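Local coordinates for protein nucleocapsid (Crimean-congo hemorrhagic fever virus, PDB 4AKL) that binds single- and double-stranded RNA, probably takes part in packaging the viral genome, and also shows sequence-non-specific endonuclease activity on double-stranded DNA, at residues 196-199 and 200-204; 172-175 and 176-180; 370-373 and 374-377. One frame throughout, in Å; residues are numbered along the deposited sequence.

Contact 1: 196-199 and 200-204; sequences EHVE and WCREF
The guanidinium of R202 receives the carboxylate of E199 at its edge, close to its own plane. CG1 of V198 lies 4.1 Å from NH2 of R202, in an oblique position. Within 200-204, CB of F204 covers the border of one face of the W200 indole, one helical turn further on. The salt bridge between E199 and R202 joins residues i and i+3, and the arginine grips side-on with two nitrogens. NH2 of R202 is 2.8 Å from OE1 of E199, and NE of R202 is 3.1 Å from the same OE1. Both N-H groups therefore share one oxygen. They reach it from the same face of the carboxylate, well above its plane, and the two flat groups are turned 32° apart. Both bonds are bent, that of NH2 to 143°. R202 runs out extended and then folds at chi3 (12°), which swings NE and NH2 back over the preceding turn. E199 bends at chi2 to present OE1. OE2 of E199 faces another way, toward E203, whose OE2 is 4.1 Å from it. The two acids run alongside each other in the same direction. R202 on E199, and K206 and K208 in salt bridges with E203, probably ease the like charges. Underneath runs the ordinary alpha-helical ladder of i to i+4 bonds, such as R202 N to V198 O at 3.0 Å. The contact fills most of helix 195-204. V198 and R202 pack against helix 230-242, where they touch L238. The rings of H197 and W200 each meet W217 edge-to-face, and W200 also touches M211 and P216 in the loop after the helix.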
ATOM      1  N   GLU A 196       3.794  34.942  10.931  1.00 84.99           N
ATOM      2  CA  GLU A 196       3.674  36.149  10.065  1.00 80.97           C
ATOM      3  C   GLU A 196       4.196  35.962   8.614  1.00 77.71           C
ATOM      4  O   GLU A 196       3.690  36.627   7.691  1.00 75.56           O
ATOM      5  CB  GLU A 196       4.364  37.355  10.747  1.00 79.95           C
ATOM      6  CG  GLU A 196       3.564  37.855  11.989  1.00 83.07           C
ATOM      7  CD  GLU A 196       4.425  38.436  13.123  1.00 85.29           C
ATOM      8  OE1 GLU A 196       5.127  39.466  12.916  1.00 84.45           O
ATOM      9  OE2 GLU A 196       4.371  37.852  14.238  1.00 88.77           O
ATOM     10  N   HIS A 197       5.187  35.067   8.429  1.00 77.33           N
ATOM     11  CA  HIS A 197       5.782  34.791   7.099  1.00 74.66           C
ATOM     12  C   HIS A 197       4.875  33.869   6.303  1.00 74.92           C
ATOM     13  O   HIS A 197       4.668  34.058   5.104  1.00 73.41           O
ATOM     14  CB  HIS A 197       7.202  34.217   7.220  1.00 75.41           C
ATOM     15  CG  HIS A 197       8.164  35.146   7.894  1.00 74.62           C
ATOM     16  ND1 HIS A 197       9.395  34.736   8.363  1.00 76.60           N
ATOM     17  CD2 HIS A 197       8.065  36.467   8.202  1.00 72.19           C
ATOM     18  CE1 HIS A 197      10.018  35.768   8.913  1.00 75.44           C
ATOM     19  NE2 HIS A 197       9.232  36.827   8.831  1.00 72.58           N
ATOM     20  N   VAL A 198       4.331  32.881   6.989  1.00 77.02           N
ATOM     21  CA  VAL A 198       3.303  32.016   6.430  1.00 78.01           C
ATOM     22  C   VAL A 198       2.126  32.875   5.909  1.00 75.99           C
ATOM     23  O   VAL A 198       1.617  32.657   4.820  1.00 75.83           O
ATOM     24  CB  VAL A 198       2.801  30.997   7.493  1.00 81.98           C
ATOM     25  CG1 VAL A 198       1.651  30.162   6.956  1.00 84.24           C
ATOM     26  CG2 VAL A 198       3.945  30.104   7.965  1.00 83.86           C
ATOM     27  N   GLU A 199       1.719  33.862   6.696  1.00 74.54           N
ATOM     28  CA  GLU A 199       0.586  34.715   6.341  1.00 73.40           C
ATOM     29  C   GLU A 199       0.919  35.633   5.130  1.00 69.15           C
ATOM     30  O   GLU A 199       0.026  35.978   4.344  1.00 69.27           O
ATOM     31  CB  GLU A 199       0.119  35.478   7.605  1.00 74.44           C
ATOM     32  CG  GLU A 199      -1.080  36.417   7.465  1.00 75.72           C
ATOM     33  CD  GLU A 199      -2.336  35.767   6.907  1.00 79.59           C
ATOM     34  OE1 GLU A 199      -2.776  34.704   7.431  1.00 84.22           O
ATOM     35  OE2 GLU A 199      -2.895  36.334   5.938  1.00 79.49           O
ATOM     36  N   TRP A 200       2.195  36.003   4.975  1.00 65.54           N
ATOM     37  CA  TRP A 200       2.651  36.767   3.804  1.00 61.89           C
ATOM     38  C   TRP A 200       2.525  35.927   2.547  1.00 61.64           C
ATOM     39  O   TRP A 200       2.115  36.433   1.488  1.00 60.09           O
ATOM     40  CB  TRP A 200       4.120  37.196   3.961  1.00 60.04           C
ATOM     41  CG  TRP A 200       4.683  38.040   2.822  1.00 57.45           C
ATOM     42  CD1 TRP A 200       4.771  39.404   2.781  1.00 55.71           C
ATOM     43  CD2 TRP A 200       5.246  37.569   1.574  1.00 57.04           C
ATOM     44  NE1 TRP A 200       5.339  39.803   1.600  1.00 54.15           N
ATOM     45  CE2 TRP A 200       5.637  38.704   0.840  1.00 54.14           C
ATOM     46  CE3 TRP A 200       5.448  36.303   1.014  1.00 58.64           C
ATOM     47  CZ2 TRP A 200       6.225  38.622  -0.430  1.00 53.52           C
ATOM     48  CZ3 TRP A 200       6.037  36.221  -0.272  1.00 58.31           C
ATOM     49  CH2 TRP A 200       6.409  37.385  -0.968  1.00 55.41           C
ATOM     50  N   CYS A 201       2.894  34.645   2.666  1.00 62.39           N
ATOM     51  CA  CYS A 201       2.797  33.711   1.556  1.00 62.91           C
ATOM     52  C   CYS A 201       1.349  33.516   1.126  1.00 64.33           C
ATOM     53  O   CYS A 201       1.058  33.514  -0.078  1.00 64.03           O
ATOM     54  CB  CYS A 201       3.438  32.355   1.911  1.00 65.33           C
ATOM     55  SG  CYS A 201       5.236  32.411   2.042  1.00 63.51           S
ATOM     56  N   ARG A 202       0.448  33.363   2.106  1.00 65.80           N
ATOM     57  CA  ARG A 202      -0.979  33.176   1.827  1.00 67.91           C
ATOM     58  C   ARG A 202      -1.519  34.348   1.004  1.00 65.75           C
ATOM     59  O   ARG A 202      -2.264  34.148   0.070  1.00 66.76           O
ATOM     60  CB  ARG A 202      -1.791  32.978   3.125  1.00 70.65           C
ATOM     61  CG  ARG A 202      -3.314  32.630   2.906  1.00 75.41           C
ATOM     62  CD  ARG A 202      -4.067  32.176   4.204  1.00 80.28           C
ATOM     63  NE  ARG A 202      -3.262  32.445   5.405  1.00 80.33           N
ATOM     64  CZ  ARG A 202      -2.754  31.536   6.249  1.00 83.39           C
ATOM     65  NH1 ARG A 202      -2.974  30.211   6.111  1.00 87.27           N
ATOM     66  NH2 ARG A 202      -2.023  31.971   7.284  1.00 82.87           N
ATOM     67  N   GLU A 203      -1.113  35.563   1.345  1.00 62.75           N
ATOM     68  CA  GLU A 203      -1.527  36.750   0.574  1.00 61.45           C
ATOM     69  C   GLU A 203      -0.856  36.816  -0.835  1.00 59.36           C
ATOM     70  O   GLU A 203      -1.528  37.087  -1.841  1.00 59.88           O
ATOM     71  CB  GLU A 203      -1.266  38.014   1.373  1.00 59.80           C
ATOM     72  CG  GLU A 203      -2.264  38.233   2.544  1.00 63.02           C
ATOM     73  CD  GLU A 203      -3.662  38.667   2.078  1.00 67.23           C
ATOM     74  OE1 GLU A 203      -3.775  39.407   1.071  1.00 67.26           O
ATOM     75  OE2 GLU A 203      -4.650  38.263   2.718  1.00 71.25           O
ATOM     76  N   PHE A 204       0.452  36.559  -0.883  1.00 56.98           N
ATOM     77  CA  PHE A 204       1.220  36.558  -2.138  1.00 55.56           C
ATOM     78  C   PHE A 204       0.575  35.638  -3.196  1.00 57.78           C
ATOM     79  O   PHE A 204       0.343  36.061  -4.328  1.00 57.54           O
ATOM     80  CB  PHE A 204       2.666  36.123  -1.868  1.00 54.17           C
ATOM     81  CG  PHE A 204       3.498  35.950  -3.103  1.00 53.41           C
ATOM     82  CD1 PHE A 204       4.021  37.067  -3.766  1.00 51.20           C
ATOM     83  CD2 PHE A 204       3.765  34.670  -3.613  1.00 55.65           C
ATOM     84  CE1 PHE A 204       4.801  36.918  -4.916  1.00 50.72           C
ATOM     85  CE2 PHE A 204       4.551  34.511  -4.781  1.00 55.56           C
ATOM     86  CZ  PHE A 204       5.069  35.653  -5.426  1.00 52.92           C
TER

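Contact 2: 172-175 and 176-180; sequences DMIR and RRNLI
R176 reaches back one helical turn to D172, and its side chain can be followed outward. CB lies 3.4 Å from O of M173. CG passes 3.3 Å from O of D172, the carbonyl that also accepts the backbone N-H of R176. The chain stays extended from CG to NE (chi3 -171°), which carries the guanidinium out to the carboxylate. There NE makes a nearly straight bond (175°) of 2.8 Å to OD2 of D172. The oxygen lies in the guanidinium plane, but the nitrogen stands above the carboxylate plane, and the two planes are 82° apart. At the tip, NH1 bonds to the carbonyl of M446. NH2 has a weak bond to that of I443.

The other oxygen of D172 serves R175. OD1 accepts from NE of R175 at 2.8 Å and from NH2 of R175 at 3.0 Å. One aspartate thus joins two arginines in a salt-bridge network. NH2 of R175 lies over one face of the R176 guanidinium, 3.6 Å from CZ of R176. The shared carboxylate probably offsets this approach of like charges. E452, in only a long, weak ion pair with R176, probably adds negative charge. On R175, NH1 meets CD1 of L179 at 3.7 Å. Along helix 163-181, the charged side meets the loop holding I443 and Q444, while M173 packs against helix 450-460.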
ATOM      1  N   ASP A 172       4.479  -1.308  20.272  1.00 41.84           N
ATOM      2  CA  ASP A 172       5.606  -1.687  19.455  1.00 41.45           C
ATOM      3  C   ASP A 172       5.535  -0.950  18.112  1.00 40.96           C
ATOM      4  O   ASP A 172       6.567  -0.576  17.543  1.00 40.77           O
ATOM      5  CB  ASP A 172       5.623  -3.190  19.211  1.00 40.42           C
ATOM      6  CG  ASP A 172       6.846  -3.622  18.438  1.00 38.98           C
ATOM      7  OD1 ASP A 172       7.978  -3.331  18.884  1.00 40.50           O
ATOM      8  OD2 ASP A 172       6.655  -4.224  17.399  1.00 36.89           O
ATOM      9  N   MET A 173       4.323  -0.757  17.610  1.00 41.12           N
ATOM     10  CA  MET A 173       4.144  -0.074  16.328  1.00 41.41           C
ATOM     11  C   MET A 173       4.615   1.366  16.485  1.00 43.36           C
ATOM     12  O   MET A 173       5.365   1.835  15.643  1.00 43.81           O
ATOM     13  CB  MET A 173       2.691  -0.176  15.813  1.00 40.89           C
ATOM     14  CG  MET A 173       2.276  -1.591  15.459  1.00 40.62           C
ATOM     15  SD  MET A 173       0.499  -2.003  15.488  1.00 41.15           S
ATOM     16  CE  MET A 173      -0.108  -1.142  14.029  1.00 41.01           C
ATOM     17  N   ILE A 174       4.209   2.045  17.567  1.00 45.52           N
ATOM     18  CA  ILE A 174       4.657   3.447  17.843  1.00 47.36           C
ATOM     19  C   ILE A 174       6.167   3.531  18.113  1.00 48.49           C
ATOM     20  O   ILE A 174       6.821   4.492  17.686  1.00 49.27           O
ATOM     21  CB  ILE A 174       3.865   4.103  19.017  1.00 49.18           C
ATOM     22  CG1 ILE A 174       2.360   4.233  18.681  1.00 49.07           C
ATOM     23  CG2 ILE A 174       4.420   5.536  19.370  1.00 50.98           C
ATOM     24  CD1 ILE A 174       1.459   4.612  19.907  1.00 50.61           C
ATOM     25  N   ARG A 175       6.720   2.549  18.839  1.00 49.09           N
ATOM     26  CA  ARG A 175       8.177   2.407  18.985  1.00 49.83           C
ATOM     27  C   ARG A 175       8.874   2.397  17.600  1.00 49.48           C
ATOM     28  O   ARG A 175       9.894   3.066  17.413  1.00 49.65           O
ATOM     29  CB  ARG A 175       8.534   1.122  19.741  1.00 49.66           C
ATOM     30  CG  ARG A 175      10.054   0.856  19.920  1.00 49.56           C
ATOM     31  CD  ARG A 175      10.317  -0.544  20.429  1.00 48.60           C
ATOM     32  NE  ARG A 175      10.089  -1.570  19.397  1.00 45.43           N
ATOM     33  CZ  ARG A 175      10.982  -1.980  18.488  1.00 42.94           C
ATOM     34  NH1 ARG A 175      12.205  -1.466  18.429  1.00 43.36           N
ATOM     35  NH2 ARG A 175      10.632  -2.918  17.621  1.00 39.37           N
ATOM     36  N   ARG A 176       8.309   1.627  16.648  1.00 48.82           N
ATOM     37  CA  ARG A 176       8.849   1.507  15.265  1.00 48.63           C
ATOM     38  C   ARG A 176       8.718   2.811  14.479  1.00 50.18           C
ATOM     39  O   ARG A 176       9.669   3.285  13.868  1.00 50.52           O
ATOM     40  CB  ARG A 176       8.169   0.352  14.481  1.00 46.57           C
ATOM     41  CG  ARG A 176       8.603  -1.043  14.927  1.00 45.46           C
ATOM     42  CD  ARG A 176       7.636  -2.163  14.412  1.00 43.71           C
ATOM     43  NE  ARG A 176       8.001  -3.418  15.056  1.00 42.98           N
ATOM     44  CZ  ARG A 176       8.975  -4.233  14.669  1.00 43.69           C
ATOM     45  NH1 ARG A 176       9.714  -3.962  13.586  1.00 44.97           N
ATOM     46  NH2 ARG A 176       9.224  -5.342  15.364  1.00 42.50           N
ATOM     47  N   ARG A 177       7.528   3.373  14.510  1.00 52.05           N
ATOM     48  CA  ARG A 177       7.233   4.631  13.871  1.00 53.86           C
ATOM     49  C   ARG A 177       8.184   5.721  14.370  1.00 56.01           C
ATOM     50  O   ARG A 177       8.732   6.470  13.556  1.00 56.29           O
ATOM     51  CB  ARG A 177       5.778   4.997  14.143  1.00 54.72           C
ATOM     52  CG  ARG A 177       5.246   6.262  13.456  1.00 57.92           C
ATOM     53  CD  ARG A 177       3.706   6.407  13.691  1.00 61.08           C
ATOM     54  NE  ARG A 177       3.212   7.658  13.103  1.00 64.78           N
ATOM     55  CZ  ARG A 177       3.315   8.870  13.660  1.00 68.50           C
ATOM     56  NH1 ARG A 177       3.890   9.042  14.860  1.00 70.98           N
ATOM     57  NH2 ARG A 177       2.832   9.939  13.012  1.00 69.96           N
ATOM     58  N   ASN A 178       8.395   5.796  15.687  1.00 57.77           N
ATOM     59  CA  ASN A 178       9.304   6.795  16.273  1.00 60.29           C
ATOM     60  C   ASN A 178      10.764   6.615  15.913  1.00 61.11           C
ATOM     61  O   ASN A 178      11.475   7.598  15.742  1.00 62.40           O
ATOM     62  CB  ASN A 178       9.192   6.840  17.802  1.00 61.88           C
ATOM     63  CG  ASN A 178       7.913   7.500  18.281  1.00 62.41           C
ATOM     64  OD1 ASN A 178       7.070   7.942  17.492  1.00 61.95           O
ATOM     65  ND2 ASN A 178       7.764   7.556  19.584  1.00 62.72           N
ATOM     66  N   LEU A 179      11.215   5.367  15.827  1.00 60.99           N
ATOM     67  CA  LEU A 179      12.553   5.062  15.320  1.00 61.84           C
ATOM     68  C   LEU A 179      12.697   5.558  13.884  1.00 62.09           C
ATOM     69  O   LEU A 179      13.701   6.179  13.554  1.00 62.89           O
ATOM     70  CB  LEU A 179      12.871   3.547  15.362  1.00 60.64           C
ATOM     71  CG  LEU A 179      13.290   2.909  16.706  1.00 61.59           C
ATOM     72  CD1 LEU A 179      13.665   1.413  16.554  1.00 59.55           C
ATOM     73  CD2 LEU A 179      14.441   3.689  17.350  1.00 62.74           C
ATOM     74  N   ILE A 180      11.692   5.276  13.046  1.00 61.75           N
ATOM     75  CA  ILE A 180      11.686   5.736  11.659  1.00 62.18           C
ATOM     76  C   ILE A 180      11.800   7.267  11.626  1.00 64.68           C
ATOM     77  O   ILE A 180      12.719   7.788  11.017  1.00 65.34           O
ATOM     78  CB  ILE A 180      10.441   5.240  10.879  1.00 60.75           C
ATOM     79  CG1 ILE A 180      10.520   3.719  10.645  1.00 59.21           C
ATOM     80  CG2 ILE A 180      10.321   5.956   9.540  1.00 60.63           C
ATOM     81  CD1 ILE A 180       9.171   3.061  10.351  1.00 58.11           C
TER

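Contact 3: 370-373 and 374-377; sequences QNRI and YMHP
The backbone of N371 to M375 makes a short 3-10 turn with two successive i to i+3 bonds, Y374 N to N371 O at 2.9 Å and M375 N to R372 O at 3.1 Å. The side chain of N371 starts the turn. Its OD1 accepts the N-H of I373 at 3.0 Å, in the carbonyl plane and on a lone pair, with a nearly straight bond (170°). This is an Asx turn. CB of N371 lies 3.9 Å from CD2 of Y374, so the asparagine also touches the tyrosine.

I373 and Y374 are neighbours in sequence, yet their side chains meet closely. CG2 of I373 sits over the centre of one face of the Y374 ring, 4.0 Å from its centroid. It is only 8° off the ring normal, a clear CH-pi contact. With CG1 anti to the backbone N (chi1 -162°), CG2 is wedged between N and C, turned toward the next residue. M375 approaches R372 loosely, with its CE 4.3 Å from CG of the arginine.

The turn belongs to the long loop between helix 355-360 and helix 385-392. OD2 of D447 accepts a hydrogen bond from the backbone N of R372, and I373 touches I448. M375 reaches F368 and T381. Further along, H376 and P377 pack on helix 120-136, against L123 and Y126.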
ATOM      1  N   GLN A 370      19.020  -2.355   3.356  1.00 39.26           N
ATOM      2  CA  GLN A 370      18.529  -1.525   4.466  1.00 39.93           C
ATOM      3  C   GLN A 370      17.355  -2.196   5.191  1.00 38.27           C
ATOM      4  O   GLN A 370      16.944  -3.306   4.847  1.00 35.83           O
ATOM      5  CB  GLN A 370      18.098  -0.147   3.910  1.00 40.46           C
ATOM      6  CG  GLN A 370      19.203   0.627   3.124  1.00 42.95           C
ATOM      7  CD  GLN A 370      20.316   1.056   3.998  1.00 46.91           C
ATOM      8  OE1 GLN A 370      20.105   1.362   5.192  1.00 48.76           O
ATOM      9  NE2 GLN A 370      21.545   1.093   3.432  1.00 48.97           N
ATOM     10  N   ASN A 371      16.813  -1.506   6.198  1.00 39.00           N
ATOM     11  CA  ASN A 371      15.603  -1.976   6.873  1.00 38.35           C
ATOM     12  C   ASN A 371      14.482  -2.116   5.837  1.00 37.76           C
ATOM     13  O   ASN A 371      14.215  -1.199   5.095  1.00 36.43           O
ATOM     14  CB  ASN A 371      15.193  -1.019   7.972  1.00 39.62           C
ATOM     15  CG  ASN A 371      14.109  -1.582   8.860  1.00 38.88           C
ATOM     16  OD1 ASN A 371      13.099  -2.076   8.389  1.00 38.77           O
ATOM     17  ND2 ASN A 371      14.316  -1.500  10.144  1.00 40.81           N
ATOM     18  N   ARG A 372      13.848  -3.286   5.821  1.00 37.11           N
ATOM     19  CA  ARG A 372      12.803  -3.609   4.877  1.00 37.24           C
ATOM     20  C   ARG A 372      11.625  -2.727   4.874  1.00 36.14           C
ATOM     21  O   ARG A 372      10.926  -2.662   3.892  1.00 35.26           O
ATOM     22  CB  ARG A 372      12.283  -5.038   5.127  1.00 37.33           C
ATOM     23  CG  ARG A 372      12.902  -6.092   4.279  1.00 40.98           C
ATOM     24  CD  ARG A 372      14.360  -5.967   4.181  1.00 46.58           C
ATOM     25  NE  ARG A 372      15.137  -7.147   3.746  1.00 52.84           N
ATOM     26  CZ  ARG A 372      14.714  -8.333   3.239  1.00 54.28           C
ATOM     27  NH1 ARG A 372      13.432  -8.687   3.031  1.00 53.83           N
ATOM     28  NH2 ARG A 372      15.656  -9.222   2.931  1.00 55.87           N
ATOM     29  N   ILE A 373      11.375  -2.046   5.971  1.00 36.44           N
ATOM     30  CA  ILE A 373      10.280  -1.128   6.031  1.00 36.31           C
ATOM     31  C   ILE A 373      10.447  -0.056   4.921  1.00 36.02           C
ATOM     32  O   ILE A 373       9.453   0.541   4.436  1.00 35.70           O
ATOM     33  CB  ILE A 373      10.186  -0.528   7.471  1.00 37.67           C
ATOM     34  CG1 ILE A 373       8.817   0.111   7.751  1.00 40.34           C
ATOM     35  CG2 ILE A 373      11.320   0.512   7.703  1.00 39.34           C
ATOM     36  CD1 ILE A 373       7.538  -0.827   7.640  1.00 41.05           C
ATOM     37  N   TYR A 374      11.690   0.191   4.506  1.00 34.93           N
ATOM     38  CA  TYR A 374      11.938   1.200   3.517  1.00 35.28           C
ATOM     39  C   TYR A 374      11.776   0.782   2.066  1.00 33.69           C
ATOM     40  O   TYR A 374      11.772   1.641   1.180  1.00 34.33           O
ATOM     41  CB  TYR A 374      13.345   1.732   3.676  1.00 36.15           C
ATOM     42  CG  TYR A 374      13.544   2.499   4.933  1.00 39.02           C
ATOM     43  CD1 TYR A 374      12.767   3.628   5.210  1.00 39.49           C
ATOM     44  CD2 TYR A 374      14.543   2.137   5.841  1.00 39.77           C
ATOM     45  CE1 TYR A 374      12.949   4.373   6.364  1.00 42.40           C
ATOM     46  CE2 TYR A 374      14.738   2.870   6.990  1.00 43.14           C
ATOM     47  CZ  TYR A 374      13.925   3.997   7.243  1.00 44.28           C
ATOM     48  OH  TYR A 374      14.110   4.723   8.376  1.00 48.29           O
ATOM     49  N   MET A 375      11.669  -0.506   1.828  1.00 31.79           N
ATOM     50  CA  MET A 375      11.574  -1.045   0.474  1.00 30.86           C
ATOM     51  C   MET A 375      10.461  -0.412  -0.316  1.00 29.60           C
ATOM     52  O   MET A 375       9.393  -0.132   0.239  1.00 29.74           O
ATOM     53  CB  MET A 375      11.328  -2.559   0.539  1.00 29.93           C
ATOM     54  CG  MET A 375      11.459  -3.251  -0.776  1.00 30.57           C
ATOM     55  SD  MET A 375      11.319  -5.054  -0.594  1.00 31.79           S
ATOM     56  CE  MET A 375      12.896  -5.437   0.049  1.00 27.25           C
ATOM     57  N   HIS A 376      10.697  -0.191  -1.589  1.00 29.24           N
ATOM     58  CA  HIS A 376       9.645   0.347  -2.501  1.00 28.85           C
ATOM     59  C   HIS A 376       8.556  -0.678  -2.639  1.00 27.57           C
ATOM     60  O   HIS A 376       8.839  -1.900  -2.721  1.00 26.61           O
ATOM     61  CB  HIS A 376      10.238   0.715  -3.838  1.00 29.44           C
ATOM     62  CG  HIS A 376       9.309   1.444  -4.770  1.00 30.15           C
ATOM     63  ND1 HIS A 376       8.322   0.808  -5.476  1.00 29.60           N
ATOM     64  CD2 HIS A 376       9.249   2.748  -5.131  1.00 31.85           C
ATOM     65  CE1 HIS A 376       7.687   1.687  -6.226  1.00 31.60           C
ATOM     66  NE2 HIS A 376       8.235   2.873  -6.041  1.00 28.99           N
ATOM     67  N   PRO A 377       7.262  -0.215  -2.691  1.00 27.84           N
ATOM     68  CA  PRO A 377       6.134  -1.138  -2.696  1.00 27.12           C
ATOM     69  C   PRO A 377       5.921  -2.000  -3.913  1.00 26.62           C
ATOM     70  O   PRO A 377       5.039  -2.897  -3.891  1.00 25.52           O
ATOM     71  CB  PRO A 377       4.921  -0.203  -2.552  1.00 28.61           C
ATOM     72  CG  PRO A 377       5.364   1.122  -3.045  1.00 29.45           C
ATOM     73  CD  PRO A 377       6.788   1.176  -2.555  1.00 28.87           C
TER

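Overall arrangement
Contacts 2 and 3 are neighbours, while contact 1 stands apart. The centres of contacts 2 and 3 are about 15 Å apart, and they touch through I180, whose CD1 is 3.9 Å from CG1 of I373. CG2 of I180 also lies 4.2 Å from OH of Y374. Both border residues 443-448, with the R176 guanidinium of contact 2 at I443 and M446 and the turn of contact 3 at D447 and I448. Contact 1 lies on the next helix after contact 2, yet their centres are about 35 Å apart. The centres of contacts 1 and 3 are about 37 Å apart. A bound triethylene glycol, probably from crystallisation, lies about 4 Å from the Y374 side chain.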